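Local coordinates for protein GCN5-related N-acetyltransferase (PDB 4H89) that probably transfers an acyl group, most likely acetyl from acetyl-CoA, to an acceptor not yet identified, as a member of the GCN5-related N-acetyltransferase family, at residues P58-V66 against L109-E120. Numbering follows the deposited sequence.
Sequences PQSRTTVAV and LCQDMIDWAGRE
R61 lies along the indole of W116 and ends at the carboxylate of D112. With CG anti to the backbone N (chi1 175°), its extended chain runs past the ring, and CD comes within 3.4 Å of W116 CD1. R61 CB sits over one ring face, toward the rim; E120 CG covers the opposite face. R61 NH1 then forms a salt bridge to D112 OD2 at 2.8 Å, on the syn side of the carboxylate. A water links R61 NH2 to D112 OD1. T63 CG2 packs over one guanidinium face, and R61 NE pairs with D13 of the neighbouring strand 10-13. Near the end of the helix, Q59 NE2 donates to both E120 O (3.0 Å) and E120 OE1 (3.1 Å). The backbone O of Q59 points at the ring edge, 3.3 Å from W116 CH2; it is buried without a hydrogen-bond partner. At the other end, L109 CD2 packs on A65 CB at 4.0 Å. The contact packs helix 105-119 roughly antiparallel to strand 61-66 of the GNAT sheet, at 145°. D13 and D112 probably offset the charge of R61, close to the like-charged R119, while W116 supplies apolar surface beneath the arginine chain.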
loop_
_atom_site.group_PDB
_atom_site.type_symbol
_atom_site.label_atom_id
_atom_site.label_comp_id
_atom_site.label_asym_id
_atom_site.label_seq_id
_atom_site.Cartn_x
_atom_site.Cartn_y
_atom_site.Cartn_z
ATOM N N PRO A 58 3.577 16.286 -1.840
ATOM C CA PRO A 58 2.279 16.555 -2.465
ATOM C C PRO A 58 1.141 16.398 -1.482
ATOM O O PRO A 58 0.916 15.265 -1.050
ATOM C CB PRO A 58 2.149 15.423 -3.512
ATOM C CG PRO A 58 2.908 14.274 -2.888
ATOM C CD PRO A 58 4.105 14.961 -2.248
ATOM N N GLN A 59 0.434 17.485 -1.150
ATOM C CA GLN A 59 -0.840 17.393 -0.421
ATOM C C GLN A 59 -0.726 16.446 0.762
ATOM O O GLN A 59 -1.412 15.434 0.835
ATOM C CB GLN A 59 -1.949 16.934 -1.364
ATOM C CG GLN A 59 -2.319 17.964 -2.423
ATOM C CD GLN A 59 -3.801 17.987 -2.644
ATOM O OE1 GLN A 59 -4.338 17.090 -3.267
ATOM N NE2 GLN A 59 -4.480 19.014 -2.114
ATOM N N SER A 60 0.173 16.798 1.657
ATOM C CA SER A 60 0.517 15.957 2.806
ATOM C C SER A 60 0.710 16.837 4.008
ATOM O O SER A 60 0.971 18.013 3.884
ATOM C CB SER A 60 1.819 15.216 2.501
ATOM O OG SER A 60 1.639 14.279 1.425
ATOM N N ARG A 61 0.586 16.227 5.195
ATOM C CA ARG A 61 0.657 16.981 6.434
ATOM C C ARG A 61 0.924 16.046 7.584
ATOM O O ARG A 61 0.520 14.884 7.531
ATOM C CB ARG A 61 -0.660 17.759 6.626
ATOM C CG ARG A 61 -0.837 18.534 7.939
ATOM C CD ARG A 61 -2.085 19.405 7.798
ATOM N NE ARG A 61 -2.396 20.139 9.013
ATOM C CZ ARG A 61 -3.433 19.913 9.804
ATOM N NH1 ARG A 61 -4.272 18.942 9.544
ATOM N NH2 ARG A 61 -3.578 20.670 10.845
ATOM N N THR A 62 1.625 16.558 8.598
ATOM C CA THR A 62 1.793 15.833 9.869
ATOM C C THR A 62 1.338 16.746 10.970
ATOM O O THR A 62 1.681 17.934 10.989
ATOM C CB THR A 62 3.244 15.411 10.050
ATOM O OG1 THR A 62 3.662 14.660 8.913
ATOM C CG2 THR A 62 3.466 14.617 11.337
ATOM N N THR A 63 0.563 16.191 11.902
ATOM C CA THR A 63 0.043 16.917 13.044
ATOM C C THR A 63 0.473 16.283 14.352
ATOM O O THR A 63 0.875 15.116 14.369
ATOM C CB THR A 63 -1.485 16.952 13.040
ATOM O OG1 THR A 63 -1.978 15.624 13.119
ATOM C CG2 THR A 63 -1.998 17.618 11.779
ATOM N N VAL A 64 0.348 17.078 15.405
ATOM C CA VAL A 64 0.451 16.570 16.781
ATOM C C VAL A 64 -0.793 16.980 17.537
ATOM O O VAL A 64 -1.378 18.043 17.271
ATOM C CB VAL A 64 1.710 17.015 17.540
ATOM C CG1 VAL A 64 2.930 16.319 17.008
ATOM C CG2 VAL A 64 1.855 18.527 17.518
ATOM N N ALA A 65 -1.160 16.151 18.511
ATOM C CA ALA A 65 -2.142 16.520 19.530
ATOM C C ALA A 65 -1.318 16.867 20.783
ATOM O O ALA A 65 -0.454 16.086 21.196
ATOM C CB ALA A 65 -3.010 15.353 19.842
ATOM N N VAL A 66 -1.582 18.027 21.364
ATOM C CA VAL A 66 -0.877 18.540 22.485
ATOM C C VAL A 66 -1.811 18.954 23.586
ATOM O O VAL A 66 -2.925 19.382 23.354
ATOM C CB VAL A 66 0.009 19.728 22.107
ATOM C CG1 VAL A 66 1.181 19.320 21.224
ATOM C CG2 VAL A 66 -0.761 20.900 21.556
ATOM N N LEU A 109 -7.470 13.701 16.441
ATOM C CA LEU A 109 -6.535 13.626 15.311
ATOM C C LEU A 109 -7.270 13.239 14.036
ATOM O O LEU A 109 -6.977 13.802 12.973
ATOM C CB LEU A 109 -5.413 12.637 15.626
ATOM C CG LEU A 109 -4.366 13.022 16.643
ATOM C CD1 LEU A 109 -3.573 11.778 17.034
ATOM C CD2 LEU A 109 -3.467 14.088 16.062
ATOM N N CYS A 110 -8.155 12.262 14.106
ATOM C CA CYS A 110 -8.825 11.820 12.892
ATOM C C CYS A 110 -9.837 12.839 12.398
ATOM O O CYS A 110 -9.946 13.033 11.193
ATOM C CB CYS A 110 -9.481 10.463 13.121
ATOM S SG CYS A 110 -10.089 9.689 11.593
ATOM N N GLN A 111 -10.583 13.468 13.287
ATOM C CA GLN A 111 -11.493 14.510 12.837
ATOM C C GLN A 111 -10.736 15.645 12.152
ATOM O O GLN A 111 -11.153 16.166 11.128
ATOM C CB GLN A 111 -12.328 15.053 13.983
ATOM C CG GLN A 111 -13.376 16.066 13.533
ATOM C CD GLN A 111 -14.398 15.440 12.589
ATOM O OE1 GLN A 111 -14.994 14.449 12.939
ATOM N NE2 GLN A 111 -14.489 15.931 11.361
ATOM N N ASP A 112 -9.625 16.049 12.743
ATOM C CA ASP A 112 -8.792 17.084 12.148
ATOM C C ASP A 112 -8.310 16.647 10.752
ATOM O O ASP A 112 -8.284 17.442 9.815
ATOM C CB ASP A 112 -7.601 17.424 13.054
ATOM C CG ASP A 112 -6.690 18.436 12.414
ATOM O OD1 ASP A 112 -6.965 19.659 12.513
ATOM O OD2 ASP A 112 -5.726 17.967 11.792
HETATM N N MSE A 113 -7.930 15.384 10.619
HETATM C CA MSE A 113 -7.500 14.843 9.330
HETATM C C MSE A 113 -8.648 14.862 8.299
HETATM O O MSE A 113 -8.423 15.246 7.134
HETATM C CB MSE A 113 -6.943 13.426 9.565
HETATM C CG MSE A 113 -6.425 12.721 8.317
HETATM SE SE MSE A 113 -7.765 11.801 7.323
HETATM C CE MSE A 113 -6.953 11.999 5.690
ATOM N N ILE A 114 -9.846 14.515 8.717
ATOM C CA ILE A 114 -10.994 14.534 7.810
ATOM C C ILE A 114 -11.260 15.959 7.365
ATOM O O ILE A 114 -11.527 16.195 6.171
ATOM C CB ILE A 114 -12.255 13.973 8.546
ATOM C CG1 ILE A 114 -12.126 12.472 8.745
ATOM C CG2 ILE A 114 -13.550 14.306 7.787
ATOM C CD1 ILE A 114 -13.086 11.853 9.753
ATOM N N ASP A 115 -11.187 16.907 8.283
ATOM C CA ASP A 115 -11.408 18.326 7.942
ATOM C C ASP A 115 -10.347 18.813 6.952
ATOM O O ASP A 115 -10.658 19.492 5.938
ATOM C CB ASP A 115 -11.428 19.218 9.174
ATOM C CG ASP A 115 -12.574 18.912 10.141
ATOM O OD1 ASP A 115 -13.480 18.141 9.799
ATOM O OD2 ASP A 115 -12.503 19.434 11.263
ATOM N N TRP A 116 -9.104 18.424 7.182
ATOM C CA TRP A 116 -8.018 18.764 6.274
ATOM C C TRP A 116 -8.260 18.181 4.896
ATOM O O TRP A 116 -8.107 18.873 3.894
ATOM C CB TRP A 116 -6.682 18.247 6.860
ATOM C CG TRP A 116 -5.521 18.266 5.902
ATOM C CD1 TRP A 116 -4.700 19.327 5.651
ATOM C CD2 TRP A 116 -5.081 17.198 5.070
ATOM N NE1 TRP A 116 -3.757 18.976 4.717
ATOM C CE2 TRP A 116 -3.978 17.689 4.316
ATOM C CE3 TRP A 116 -5.492 15.882 4.874
ATOM C CZ2 TRP A 116 -3.250 16.881 3.432
ATOM C CZ3 TRP A 116 -4.804 15.076 3.947
ATOM C CH2 TRP A 116 -3.691 15.584 3.248
ATOM N N ALA A 117 -8.615 16.916 4.824
ATOM C CA ALA A 117 -8.754 16.257 3.523
ATOM C C ALA A 117 -9.859 16.931 2.750
ATOM O O ALA A 117 -9.782 17.068 1.521
ATOM C CB ALA A 117 -9.029 14.774 3.716
ATOM N N GLY A 118 -10.926 17.307 3.437
ATOM C CA GLY A 118 -12.030 18.008 2.804
ATOM C C GLY A 118 -11.592 19.330 2.217
ATOM O O GLY A 118 -11.854 19.611 1.035
ATOM N N ARG A 119 -10.927 20.163 3.017
ATOM C CA ARG A 119 -10.534 21.477 2.517
ATOM C C ARG A 119 -9.470 21.392 1.453
ATOM O O ARG A 119 -9.407 22.266 0.579
ATOM C CB ARG A 119 -10.169 22.470 3.616
ATOM C CG ARG A 119 -8.940 22.195 4.370
ATOM C CD ARG A 119 -8.550 23.367 5.311
ATOM N NE ARG A 119 -7.450 22.914 6.140
ATOM C CZ ARG A 119 -7.572 22.267 7.300
ATOM N NH1 ARG A 119 -6.471 21.830 7.903
ATOM N NH2 ARG A 119 -8.759 22.087 7.873
ATOM N N GLU A 120 -8.666 20.328 1.451
ATOM C CA GLU A 120 -7.636 20.155 0.433
ATOM C C GLU A 120 -8.182 19.519 -0.845
ATOM O O GLU A 120 -7.453 19.327 -1.808
ATOM C CB GLU A 120 -6.514 19.303 0.975
ATOM C CG GLU A 120 -5.649 20.032 1.981
ATOM C CD GLU A 120 -4.851 21.164 1.377
ATOM O OE1 GLU A 120 -4.463 21.080 0.198
ATOM O OE2 GLU A 120 -4.607 22.121 2.118
HETATM O O HOH W 1 -7.106 16.993 -3.725
HETATM O O HOH W 2 -5.283 21.614 13.159
HETATM O O HOH W 3 -4.700 15.463 12.405
#